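Local coordinates for protein periplasmic beta-glucosidase (Pseudomonas aeruginosa, PDB 6R5T) that probably hydrolyses terminal, non-reducing beta-D-glucosyl residues to release beta-D-glucose, as a periplasmic member of glycoside hydrolase family 3, at residues A430-D435 against P447-D452; K389-V394 against R405-V410. The protein carries 1 engineered substitution. All coordinates share one frame; numbering follows the deposited sequence.

Contact 1: residues A430-D435 against P447-D452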
loop_
_atom_site.group_PDB
_atom_site.type_symbol
_atom_site.label_atom_id
_atom_site.label_comp_id
_atom_site.label_asym_id
_atom_site.label_seq_id
_atom_site.Cartn_x
_atom_site.Cartn_y
_atom_site.Cartn_z
ATOM N N ALA A 430 -20.143 27.110 -1.372
ATOM C CA ALA A 430 -19.161 26.625 -2.325
ATOM C C ALA A 430 -19.851 25.537 -3.137
ATOM O O ALA A 430 -20.748 24.921 -2.643
ATOM C CB ALA A 430 -17.947 26.075 -1.625
ATOM N N ASN A 431 -19.323 25.288 -4.312
ATOM C CA ASN A 431 -19.662 24.065 -5.046
ATOM C C ASN A 431 -18.917 22.901 -4.375
ATOM O O ASN A 431 -17.950 23.132 -3.611
ATOM C CB ASN A 431 -19.277 24.218 -6.517
ATOM C CG ASN A 431 -20.269 25.072 -7.277
ATOM O OD1 ASN A 431 -21.474 24.949 -7.095
ATOM N ND2 ASN A 431 -19.702 25.913 -8.117
ATOM N N VAL A 432 -19.331 21.677 -4.667
ATOM C CA VAL A 432 -18.730 20.484 -4.004
ATOM C C VAL A 432 -17.235 20.438 -4.295
ATOM O O VAL A 432 -16.440 19.948 -3.472
ATOM C CB VAL A 432 -19.415 19.167 -4.377
ATOM C CG1 VAL A 432 -20.843 19.105 -3.930
ATOM C CG2 VAL A 432 -19.336 18.824 -5.824
ATOM N N SER A 433 -16.826 20.901 -5.472
ATOM C CA SER A 433 -15.416 21.044 -5.862
ATOM C C SER A 433 -15.243 22.371 -6.591
ATOM O O SER A 433 -16.151 22.778 -7.284
ATOM C CB SER A 433 -14.940 19.891 -6.708
ATOM O OG SER A 433 -13.547 20.020 -7.030
ATOM N N GLY A 434 -14.084 22.975 -6.430
ATOM C CA GLY A 434 -13.666 24.149 -7.206
ATOM C C GLY A 434 -12.776 23.765 -8.345
ATOM O O GLY A 434 -12.335 24.665 -9.098
ATOM N N ASP A 435 -12.471 22.483 -8.516
ATOM C CA ASP A 435 -11.614 21.967 -9.606
ATOM C C ASP A 435 -12.556 21.556 -10.731
ATOM O O ASP A 435 -13.339 20.584 -10.566
ATOM C CB ASP A 435 -10.782 20.788 -9.120
ATOM C CG ASP A 435 -9.784 20.243 -10.123
ATOM O OD1 ASP A 435 -10.103 20.234 -11.312
ATOM O OD2 ASP A 435 -8.721 19.765 -9.697
ATOM N N PRO A 447 -25.889 13.883 -14.832
ATOM C CA PRO A 447 -25.658 15.142 -14.143
ATOM C C PRO A 447 -26.059 14.954 -12.679
ATOM O O PRO A 447 -27.187 15.015 -12.389
ATOM C CB PRO A 447 -26.608 16.108 -14.852
ATOM C CG PRO A 447 -27.760 15.216 -15.249
ATOM C CD PRO A 447 -27.057 13.957 -15.716
ATOM N N GLU A 448 -25.078 14.712 -11.814
ATOM C CA GLU A 448 -25.330 14.357 -10.399
ATOM C C GLU A 448 -24.988 15.514 -9.467
ATOM O O GLU A 448 -25.318 15.394 -8.298
ATOM C CB GLU A 448 -24.534 13.093 -10.039
ATOM C CG GLU A 448 -25.127 11.890 -10.734
ATOM C CD GLU A 448 -24.538 10.507 -10.501
ATOM O OE1 GLU A 448 -25.196 9.554 -10.954
ATOM O OE2 GLU A 448 -23.403 10.362 -9.954
ATOM N N VAL A 449 -24.288 16.541 -9.946
ATOM C CA VAL A 449 -23.832 17.664 -9.109
ATOM C C VAL A 449 -24.339 18.962 -9.725
ATOM O O VAL A 449 -23.873 19.286 -10.793
ATOM C CB VAL A 449 -22.308 17.674 -8.976
ATOM C CG1 VAL A 449 -21.806 18.890 -8.232
ATOM C CG2 VAL A 449 -21.868 16.386 -8.286
ATOM N N GLU A 450 -25.093 19.704 -8.925
ATOM C CA GLU A 450 -25.583 21.058 -9.269
ATOM C C GLU A 450 -24.422 22.019 -9.100
ATOM O O GLU A 450 -23.822 22.109 -8.000
ATOM C CB GLU A 450 -26.730 21.492 -8.363
ATOM C CG GLU A 450 -27.869 20.489 -8.282
ATOM C CD GLU A 450 -29.276 21.064 -8.144
ATOM O OE1 GLU A 450 -30.210 20.281 -7.831
ATOM O OE2 GLU A 450 -29.449 22.289 -8.378
ATOM N N VAL A 451 -24.073 22.714 -10.161
ATOM C CA VAL A 451 -22.972 23.677 -10.147
ATOM C C VAL A 451 -23.618 25.060 -10.086
ATOM O O VAL A 451 -24.412 25.437 -11.007
ATOM C CB VAL A 451 -22.084 23.456 -11.380
ATOM C CG1 VAL A 451 -20.961 24.452 -11.414
ATOM C CG2 VAL A 451 -21.546 22.017 -11.399
ATOM N N ASP A 452 -23.357 25.774 -9.003
ATOM C CA ASP A 452 -23.719 27.193 -8.907
ATOM C C ASP A 452 -22.810 27.895 -9.896
ATOM O O ASP A 452 -21.594 27.727 -9.867
ATOM C CB ASP A 452 -23.521 27.695 -7.487
ATOM C CG ASP A 452 -24.093 29.084 -7.254
ATOM O OD1 ASP A 452 -23.701 30.033 -7.987
ATOM O OD2 ASP A 452 -24.871 29.202 -6.320
HETATM O O HOH W 1 -21.932 21.723 -6.075
#
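A two-point grip of an asparagine side chain on the main chain joins the two loops that flank helix 436-442, in the alpha/beta domain that follows the TIM barrel in this family 3 enzyme. OD1 of Asn-431 accepts from the backbone N of Asp-452 at 2.8 Å, on a carbonyl lone pair. ND2 of Asn-431 donates to O of the same Asp-452 at 3.2 Å, along an almost straight line (176°) that stays in the amide plane. Asparagine suits the place because its short amide offers a donor and an acceptor side by side, matching the N and O of one residue, and the two bonds fix its flip. The side chain is set for this by CG lying anti to the carbonyl carbon (chi1 -77°).

Beside the polar pair, Val-432 and Val-449 meet tip to tip. CG2 of Val-432 comes within 3.5 Å of CG1 of Val-449, tighter than usual for two carbons, and this CG2 sits in the crowded position between backbone N and carbonyl carbon. Leu-439 and Leu-442 of the helix add to this apolar patch, where compact branched residues fit.

Farther out, Lys-428 donates to O of Glu-450 and weakly to OD1 of Asn-431, while the carboxylate of Asp-452 turns away to a salt bridge with Arg-454. Ser-433 OG takes the N-H of Asp-435 in an ST turn, and Asp-435 caps the helix that follows. One water bridges the loops, accepting from Val-432 N at 3.0 Å and donating to Glu-450 O at 2.7 Å.

Contact 2: residues K389-V394 against R405-V410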
loop_
_atom_site.group_PDB
_atom_site.type_symbol
_atom_site.label_atom_id
_atom_site.label_comp_id
_atom_site.label_asym_id
_atom_site.label_seq_id
_atom_site.Cartn_x
_atom_site.Cartn_y
_atom_site.Cartn_z
ATOM N N LYS A 389 -28.623 21.197 0.988
ATOM C CA LYS A 389 -29.887 20.969 0.261
ATOM C C LYS A 389 -29.742 19.879 -0.812
ATOM O O LYS A 389 -30.576 19.861 -1.759
ATOM C CB LYS A 389 -30.332 22.274 -0.389
ATOM C CG LYS A 389 -30.878 23.265 0.598
ATOM C CD LYS A 389 -31.624 24.387 -0.103
ATOM C CE LYS A 389 -32.235 25.357 0.879
ATOM N NZ LYS A 389 -33.042 26.375 0.151
ATOM N N SER A 390 -28.809 18.958 -0.658
ATOM C CA SER A 390 -28.614 17.908 -1.664
ATOM C C SER A 390 -29.445 16.666 -1.358
ATOM O O SER A 390 -29.141 15.952 -0.381
ATOM C CB SER A 390 -27.167 17.558 -1.780
ATOM O OG SER A 390 -27.037 16.583 -2.790
ATOM N N GLN A 391 -30.463 16.400 -2.162
ATOM C CA GLN A 391 -31.202 15.128 -2.082
ATOM C C GLN A 391 -30.407 14.015 -2.744
ATOM O O GLN A 391 -30.461 12.923 -2.247
ATOM C CB GLN A 391 -32.551 15.282 -2.781
ATOM C CG GLN A 391 -33.533 16.090 -1.948
ATOM C CD GLN A 391 -34.869 16.284 -2.613
ATOM O OE1 GLN A 391 -34.913 16.733 -3.766
ATOM N NE2 GLN A 391 -35.937 15.962 -1.887
ATOM N N ARG A 392 -29.687 14.313 -3.828
ATOM C CA ARG A 392 -28.957 13.259 -4.562
ATOM C C ARG A 392 -27.866 12.703 -3.656
ATOM O O ARG A 392 -27.636 11.459 -3.662
ATOM C CB ARG A 392 -28.378 13.767 -5.872
ATOM C CG ARG A 392 -27.643 12.680 -6.641
ATOM C CD ARG A 392 -28.572 11.601 -7.172
ATOM N NE ARG A 392 -27.867 10.467 -7.755
ATOM C CZ ARG A 392 -27.358 9.452 -7.049
ATOM N NH1 ARG A 392 -26.740 8.458 -7.673
ATOM N NH2 ARG A 392 -27.439 9.423 -5.736
ATOM N N ASP A 393 -27.209 13.558 -2.876
ATOM C CA ASP A 393 -26.059 13.036 -2.102
ATOM C C ASP A 393 -26.510 12.286 -0.835
ATOM O O ASP A 393 -25.863 11.292 -0.457
ATOM C CB ASP A 393 -25.091 14.160 -1.788
ATOM C CG ASP A 393 -24.463 14.664 -3.082
ATOM O OD1 ASP A 393 -23.904 13.866 -3.835
ATOM O OD2 ASP A 393 -24.716 15.822 -3.420
ATOM N N VAL A 394 -27.609 12.704 -0.213
ATOM C CA VAL A 394 -27.950 12.121 1.109
ATOM C C VAL A 394 -28.280 10.643 0.949
ATOM O O VAL A 394 -27.995 9.873 1.885
ATOM C CB VAL A 394 -29.030 12.924 1.832
ATOM C CG1 VAL A 394 -30.385 12.773 1.135
ATOM C CG2 VAL A 394 -29.095 12.547 3.316
ATOM N N ARG A 405 -35.995 12.892 -5.013
ATOM C CA ARG A 405 -37.058 13.864 -4.608
ATOM C C ARG A 405 -37.806 13.399 -3.350
ATOM O O ARG A 405 -38.408 14.272 -2.673
ATOM C CB ARG A 405 -37.996 14.162 -5.788
ATOM C CG ARG A 405 -39.206 13.255 -5.898
ATOM C CD ARG A 405 -40.227 13.546 -7.001
ATOM N NE ARG A 405 -41.028 12.328 -7.207
ATOM C CZ ARG A 405 -41.967 11.880 -6.361
ATOM N NH1 ARG A 405 -42.293 12.567 -5.271
ATOM N NH2 ARG A 405 -42.612 10.754 -6.629
ATOM N N GLN A 406 -37.705 12.137 -2.927
ATOM C CA GLN A 406 -38.381 11.651 -1.723
ATOM C C GLN A 406 -37.478 11.819 -0.498
ATOM O O GLN A 406 -37.950 11.540 0.591
ATOM C CB GLN A 406 -38.820 10.199 -1.902
ATOM C CG GLN A 406 -39.962 10.071 -2.901
ATOM C CD GLN A 406 -40.429 8.653 -3.096
ATOM O OE1 GLN A 406 -39.657 7.679 -3.130
ATOM N NE2 GLN A 406 -41.745 8.513 -3.143
ATOM N N ALA A 407 -36.208 12.183 -0.715
ATOM C CA ALA A 407 -35.229 12.235 0.396
ATOM C C ALA A 407 -35.343 13.542 1.196
ATOM O O ALA A 407 -35.661 14.612 0.643
ATOM C CB ALA A 407 -33.840 12.027 -0.140
ATOM N N VAL A 408 -35.010 13.445 2.484
ATOM C CA VAL A 408 -35.005 14.609 3.397
ATOM C C VAL A 408 -33.581 15.164 3.476
ATOM O O VAL A 408 -32.704 14.465 4.040
ATOM C CB VAL A 408 -35.551 14.235 4.770
ATOM C CG1 VAL A 408 -35.591 15.460 5.676
ATOM C CG2 VAL A 408 -36.900 13.546 4.697
ATOM N N THR A 409 -33.361 16.354 2.965
ATOM C CA THR A 409 -32.055 17.035 3.096
ATOM C C THR A 409 -31.766 17.465 4.540
ATOM O O THR A 409 -32.654 17.497 5.394
ATOM C CB THR A 409 -31.950 18.246 2.172
ATOM O OG1 THR A 409 -32.849 19.228 2.700
ATOM C CG2 THR A 409 -32.273 17.924 0.726
ATOM N N VAL A 410 -30.508 17.767 4.808
ATOM C CA VAL A 410 -30.149 18.310 6.144
ATOM C C VAL A 410 -30.935 19.600 6.360
ATOM O O VAL A 410 -31.551 19.729 7.421
ATOM C CB VAL A 410 -28.648 18.532 6.295
ATOM C CG1 VAL A 410 -28.354 19.266 7.591
ATOM C CG2 VAL A 410 -27.936 17.205 6.208
HETATM O O HOH W 2 -28.763 17.055 2.407
#
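Hydrogen bonding across 389-394 and 405-410 rests on one side chain, Gln-391. CG lies anti to the carbonyl carbon (chi1 -75°) and the chain runs extended beyond it, long enough to carry the amide to the opposite backbone. NE2 of Gln-391 donates to O of Ala-407 at 2.9 Å, nearly straight (169°) and on a lone pair, with the acceptor close to the amide plane. A weak, bent bond runs from NE2 to O of Arg-405, so the amide nitrogen serves two carbonyls, one in a short 3-10 turn and one in the loop after it.

Apolar contacts lie beside this bond. The methyl CG2 of Thr-409 lies 3.5 Å from CG of Gln-391, their side chains crossing obliquely, and equally close to the carbonyl carbon of Lys-389. CG1 of Val-394 meets CB of Ala-407 at 3.8 Å; alanine's single methyl suits so close an approach to the helix.

A water lies between the backbones, accepting from N of Val-410 at 3.1 Å and within hydrogen-bonding distance of O of Ser-390.

Capping forms the last group. OG of Ser-390 accepts from N of Asp-393 at 3.0 Å and donates to its OD2 at 2.5 Å, from above the carboxylate plane; a negative charge here probably suits the helix dipole. Threonine plays two parts at Thr-409, since its OG1 caps Gln-412 N while its methyl packs. The whole is two N-capped helix starts: the first turn of 391-394 packs on the loop leading into 410-418, in the enzyme's alpha/beta domain.

Overall arrangement
Contact 2 closes in the chain before contact 1 opens, and strand 423-427, an edge strand of the mixed sheet, runs between them; their centres lie about 15 Å apart. They touch where Glu-448 OE1 lies 3.8 Å from Arg-392 NH1, a separation that allows no more than a weak attraction between the charges. Gln-481 joins them more firmly: its backbone N donates to Asp-393 and its side chain to Glu-448. Tyr-426 of that strand also forms a cation-pi pair with Lys-389. Neither contact reaches the glycan, yet the loop spanning the two segments of contact 2 carries Trp-398, and Glu-486 follows shortly after Gln-481; both residues line the sugar pocket.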